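Local coordinates for DNA polymerase sliding clamp 3 (Sulfolobus tokodaii, PDB 3AIZ), which forms part of a ring-shaped sliding clamp that encircles DNA and tethers the polymerase catalytic subunit and other DNA-processing proteins to it, at residues Glu24-Thr30 with Lys63-Val69; Asn94-Val99 with Phe109-Ser113. One frame throughout, in Å; residues are numbered along the deposited sequence.

Contact 1: Glu24-Thr30 with Lys63-Val69; sequences EITLDFT and KEEKVGV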
# COMPACT_ATOMS: atom_id res chain seq x y z
N GLU C 24 28.98 -25.72 6.30
CA GLU C 24 29.98 -25.75 7.36
C GLU C 24 31.18 -24.90 6.99
O GLU C 24 31.66 -24.95 5.86
CB GLU C 24 30.42 -27.20 7.64
CG GLU C 24 31.63 -27.33 8.56
CD GLU C 24 32.95 -27.24 7.82
OE1 GLU C 24 33.05 -27.76 6.69
OE2 GLU C 24 33.91 -26.66 8.38
N ILE C 25 31.66 -24.10 7.94
CA ILE C 25 32.87 -23.32 7.71
C ILE C 25 33.95 -23.71 8.70
O ILE C 25 33.66 -24.24 9.78
CB ILE C 25 32.62 -21.80 7.80
CG1 ILE C 25 32.42 -21.38 9.26
CG2 ILE C 25 31.43 -21.40 6.95
CD1 ILE C 25 32.37 -19.88 9.44
N THR C 26 35.20 -23.47 8.33
CA THR C 26 36.33 -23.79 9.19
C THR C 26 37.07 -22.53 9.60
O THR C 26 37.89 -22.01 8.84
CB THR C 26 37.30 -24.74 8.48
OG1 THR C 26 36.62 -25.94 8.11
CG2 THR C 26 38.46 -25.09 9.40
N LEU C 27 36.77 -22.03 10.79
CA LEU C 27 37.48 -20.88 11.33
C LEU C 27 38.93 -21.26 11.61
O LEU C 27 39.21 -22.04 12.53
CB LEU C 27 36.81 -20.38 12.61
CG LEU C 27 35.34 -19.96 12.47
CD1 LEU C 27 34.75 -19.65 13.83
CD2 LEU C 27 35.22 -18.76 11.54
N ASP C 28 39.85 -20.73 10.82
CA ASP C 28 41.26 -21.05 10.94
C ASP C 28 42.04 -19.89 11.54
O ASP C 28 42.48 -18.99 10.82
CB ASP C 28 41.84 -21.43 9.58
CG ASP C 28 43.31 -21.80 9.64
OD1 ASP C 28 43.85 -21.90 10.76
OD2 ASP C 28 43.92 -21.99 8.57
N PHE C 29 42.20 -19.91 12.86
CA PHE C 29 42.92 -18.85 13.56
C PHE C 29 44.43 -19.05 13.48
O PHE C 29 44.96 -20.04 13.97
CB PHE C 29 42.47 -18.77 15.02
CG PHE C 29 41.03 -18.41 15.19
CD1 PHE C 29 40.06 -19.40 15.23
CD2 PHE C 29 40.63 -17.09 15.30
CE1 PHE C 29 38.73 -19.08 15.39
CE2 PHE C 29 39.30 -16.76 15.46
CZ PHE C 29 38.34 -17.76 15.50
N THR C 30 45.12 -18.10 12.85
CA THR C 30 46.57 -18.15 12.73
C THR C 30 47.21 -16.92 13.35
O THR C 30 46.52 -15.99 13.76
CB THR C 30 47.01 -18.26 11.26
OG1 THR C 30 46.65 -17.06 10.56
CG2 THR C 30 46.34 -19.45 10.59
N LYS C 63 49.24 -20.53 18.85
CA LYS C 63 49.52 -21.38 17.70
C LYS C 63 48.27 -21.55 16.85
O LYS C 63 47.16 -21.37 17.34
CB LYS C 63 50.06 -22.74 18.15
CG LYS C 63 50.59 -23.61 17.02
CD LYS C 63 51.19 -24.90 17.54
CE LYS C 63 51.77 -25.73 16.40
NZ LYS C 63 52.37 -27.00 16.89
N GLU C 64 48.46 -21.90 15.58
CA GLU C 64 47.33 -22.08 14.67
C GLU C 64 46.30 -23.04 15.24
O GLU C 64 46.65 -24.08 15.80
CB GLU C 64 47.81 -22.58 13.30
CG GLU C 64 46.69 -22.76 12.28
CD GLU C 64 47.21 -23.00 10.88
OE1 GLU C 64 48.44 -23.16 10.71
OE2 GLU C 64 46.38 -23.02 9.94
N GLU C 65 45.03 -22.68 15.11
CA GLU C 65 43.95 -23.51 15.62
C GLU C 65 42.74 -23.50 14.69
O GLU C 65 42.07 -22.48 14.53
CB GLU C 65 43.54 -23.05 17.02
CG GLU C 65 42.51 -23.95 17.69
CD GLU C 65 42.23 -23.54 19.12
OE1 GLU C 65 42.86 -22.57 19.60
OE2 GLU C 65 41.38 -24.18 19.77
N LYS C 66 42.48 -24.65 14.07
CA LYS C 66 41.32 -24.79 13.19
C LYS C 66 40.13 -25.33 13.97
O LYS C 66 40.25 -26.31 14.71
CB LYS C 66 41.64 -25.74 12.03
CG LYS C 66 42.72 -25.26 11.08
CD LYS C 66 42.93 -26.26 9.96
CE LYS C 66 44.05 -25.83 9.03
NZ LYS C 66 44.26 -26.81 7.93
N VAL C 67 38.99 -24.68 13.80
CA VAL C 67 37.76 -25.14 14.43
C VAL C 67 36.57 -24.97 13.49
O VAL C 67 36.15 -23.86 13.21
CB VAL C 67 37.49 -24.41 15.77
CG1 VAL C 67 37.75 -22.92 15.63
CG2 VAL C 67 36.07 -24.68 16.24
N GLY C 68 36.05 -26.09 13.00
CA GLY C 68 34.89 -26.06 12.13
C GLY C 68 33.60 -25.99 12.93
O GLY C 68 33.55 -26.43 14.07
N VAL C 69 32.56 -25.44 12.32
CA VAL C 69 31.28 -25.31 12.99
C VAL C 69 30.14 -25.13 11.99
O VAL C 69 30.30 -24.43 10.99
CB VAL C 69 31.28 -24.12 13.98
CG1 VAL C 69 31.57 -22.82 13.25
CG2 VAL C 69 29.95 -24.04 14.72
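With chi1 at 44°, Val67 turns CG1 into the slot between its own backbone N and carbonyl carbon, while Phe29 keeps CG beside its backbone N (chi1 -63°). These two settings bring methyl and ring together: Val67 CG1 lies at the ring edge, close to the ring plane, 4.0 Å from Phe29 CE1. The same methyl meets Leu27 at 4.1 Å (Val67 CG1 to Leu27 CB), and further along Ile25 CG1 and Val69 CG1 approach to 4.3 Å. These apolar groups share one sheet face, where Phe15 of helix 8-18 packs on Ile25 and Leu27.

The backbones pair as antiparallel strands, their local axes 160° apart, and strand 65-70 is outermost, within the chain, in the long antiparallel sheet of the PCNA fold, which runs on from 24-29 to 33-39. Leu27 and Phe29 each exchange two bonds with their partners. Val67 N to Leu27 O measures 2.9 Å, but the return bond from Leu27 N to Val67 O is weak. Glu65 N reaches Phe29 O at 2.9 Å.

Polar side chains gather on the other face. Thr26 OG1 donates to the syn lone pair of Glu24 OE2 at 2.8 Å, and this oxygen lies near the CA of Gly68, a residue with no side chain. The carboxylates of Asp28 and Glu64 are nearly coplanar neighbours, which would repel if both were ionised. The extended chain of Lys66 runs past Asp28, but Lys66 NZ stays 4.9 Å from Asp28 OD2, so any attraction would be long-range. Glu65, on the apolar face, carries its carboxylate to Thr91 OG1 and the Met1 amino group.

Contact 2: Asn94-Val99 with Phe109-Ser113; sequences NQNIKV and FTFPS
The Phe111 ring is met at its edge by two branched side chains of the opposite strand: Val99 CG2 lies in the ring plane, 3.5 Å from Phe111 CE1, and Ile97 CG2 sits near that plane, 3.6 Å from Phe111 CD1. The Phe109 ring has Val99 O at its edge, and it also meets Tyr177 of the neighbouring DNA polymerase sliding clamp B subunit, the two ring planes inclined at about 50°. All four apolar side chains project from one face of a beta hairpin built from strands 97-102 and 106-111; the axes of the segments 97-99 and 109-111 run 158° apart.

The register follows from the bonds. Val99 and Phe109 form a hydrogen-bonded pair, with Val99 N to Phe109 O at 2.9 Å and Phe109 N to Val99 O at 2.8 Å. At Ile97 and Phe111 the pairing slackens: Phe111 N still reaches Ile97 O at 3.2 Å, but the reverse bond, Ile97 N to Phe111 O, is weak.

Ile97 places CG1 anti to its backbone N (chi1 -172°), which leaves CG2 as the branch turned to Phe111. Helix 71-78 lies on this face, its Phe74 against Val99 and its Val77 against both phenylalanines. Strand 106-111 is outermost within the chain, yet Phe109 and Thr110 pair antiparallel with a strand of the clamp B subunit, so the sheet continues across the subunit interface. Arg175 of that subunit packs on Phe111.

On the reverse face Lys98 and Thr110 form the non-hydrogen-bonded pair. Their side chains run side by side in the same direction, with Lys98 CG 3.5 Å from Thr110 OG1.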
# COMPACT_ATOMS: atom_id res chain seq x y z
N ASN C 94 37.95 -28.31 24.95
CA ASN C 94 37.26 -29.41 24.28
C ASN C 94 37.09 -29.11 22.80
O ASN C 94 36.27 -29.74 22.11
CB ASN C 94 35.89 -29.67 24.93
CG ASN C 94 36.00 -30.42 26.23
OD1 ASN C 94 37.08 -30.89 26.61
ND2 ASN C 94 34.88 -30.56 26.93
N GLN C 95 37.87 -28.15 22.31
CA GLN C 95 37.86 -27.76 20.90
C GLN C 95 36.57 -27.03 20.51
O GLN C 95 36.50 -26.40 19.46
CB GLN C 95 38.09 -28.98 20.00
CG GLN C 95 39.45 -29.63 20.18
CD GLN C 95 39.61 -30.90 19.36
OE1 GLN C 95 38.63 -31.56 19.02
NE2 GLN C 95 40.85 -31.26 19.06
N ASN C 96 35.56 -27.12 21.37
CA ASN C 96 34.29 -26.45 21.13
C ASN C 96 34.43 -24.93 21.08
O ASN C 96 35.11 -24.34 21.92
CB ASN C 96 33.26 -26.85 22.19
CG ASN C 96 32.91 -28.32 22.14
OD1 ASN C 96 32.40 -28.89 23.10
ND2 ASN C 96 33.20 -28.96 21.00
N ILE C 97 33.79 -24.31 20.10
CA ILE C 97 33.85 -22.87 19.93
C ILE C 97 32.91 -22.16 20.91
O ILE C 97 31.79 -22.61 21.15
CB ILE C 97 33.50 -22.46 18.48
CG1 ILE C 97 33.75 -20.97 18.26
CG2 ILE C 97 32.07 -22.83 18.14
CD1 ILE C 97 35.21 -20.58 18.30
N LYS C 98 33.38 -21.05 21.48
CA LYS C 98 32.58 -20.26 22.41
C LYS C 98 32.30 -18.87 21.87
O LYS C 98 33.22 -18.12 21.54
CB LYS C 98 33.28 -20.15 23.77
CG LYS C 98 33.02 -21.30 24.71
CD LYS C 98 33.59 -21.01 26.09
CE LYS C 98 33.26 -22.12 27.08
NZ LYS C 98 33.90 -21.89 28.41
N VAL C 99 31.02 -18.52 21.78
CA VAL C 99 30.62 -17.18 21.35
C VAL C 99 30.01 -16.44 22.53
O VAL C 99 28.99 -16.85 23.07
CB VAL C 99 29.60 -17.24 20.20
CG1 VAL C 99 29.39 -15.85 19.61
CG2 VAL C 99 30.07 -18.20 19.12
N PHE C 109 27.10 -18.70 24.05
CA PHE C 109 26.66 -19.88 23.31
C PHE C 109 27.86 -20.78 23.01
O PHE C 109 28.97 -20.29 22.83
CB PHE C 109 25.98 -19.48 22.00
CG PHE C 109 24.69 -18.72 22.19
CD1 PHE C 109 24.71 -17.36 22.42
CD2 PHE C 109 23.47 -19.37 22.11
CE1 PHE C 109 23.53 -16.66 22.58
CE2 PHE C 109 22.29 -18.68 22.27
CZ PHE C 109 22.32 -17.32 22.51
N THR C 110 27.62 -22.08 22.96
CA THR C 110 28.68 -23.03 22.64
C THR C 110 28.24 -24.01 21.56
O THR C 110 27.12 -24.52 21.59
CB THR C 110 29.14 -23.81 23.89
OG1 THR C 110 29.96 -22.96 24.70
CG2 THR C 110 29.94 -25.03 23.48
N PHE C 111 29.12 -24.26 20.60
CA PHE C 111 28.82 -25.17 19.51
C PHE C 111 29.79 -26.34 19.50
O PHE C 111 30.98 -26.16 19.75
CB PHE C 111 28.86 -24.44 18.17
CG PHE C 111 28.02 -23.19 18.14
CD1 PHE C 111 28.58 -21.96 18.42
CD2 PHE C 111 26.67 -23.26 17.85
CE1 PHE C 111 27.81 -20.81 18.39
CE2 PHE C 111 25.89 -22.12 17.82
CZ PHE C 111 26.46 -20.89 18.09
N PRO C 112 29.28 -27.55 19.23
CA PRO C 112 30.14 -28.73 19.15
C PRO C 112 31.04 -28.66 17.92
O PRO C 112 30.62 -28.12 16.90
CB PRO C 112 29.14 -29.87 18.99
CG PRO C 112 27.96 -29.24 18.33
CD PRO C 112 27.88 -27.87 18.93
N SER C 113 32.25 -29.18 18.03
CA SER C 113 33.16 -29.21 16.89
C SER C 113 32.77 -30.32 15.93
O SER C 113 32.26 -31.37 16.34
CB SER C 113 34.61 -29.39 17.35
OG SER C 113 35.04 -28.27 18.10

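Overall arrangement
Both segments of contact 1 precede those of contact 2 in the sequence, and the centres of the two contacts lie about 11 Å apart. They belong to different antiparallel sheets: 24-29 and 65-70 to the long one that runs on into strands of the second domain, 97-102 and 106-111 to the one whose outermost strand within the chain, 106-111, pairs with clamp B, so that the sheet runs on across the interface. The sheets meet directly, as Val69 CG2 packs 3.6 Å from Phe111 CB and Val67 CG2 lies 4.1 Å from Ile97 CB. Side chains of strand 65-70 thus pack the sheet that spans both domains against the hairpin at the subunit interface.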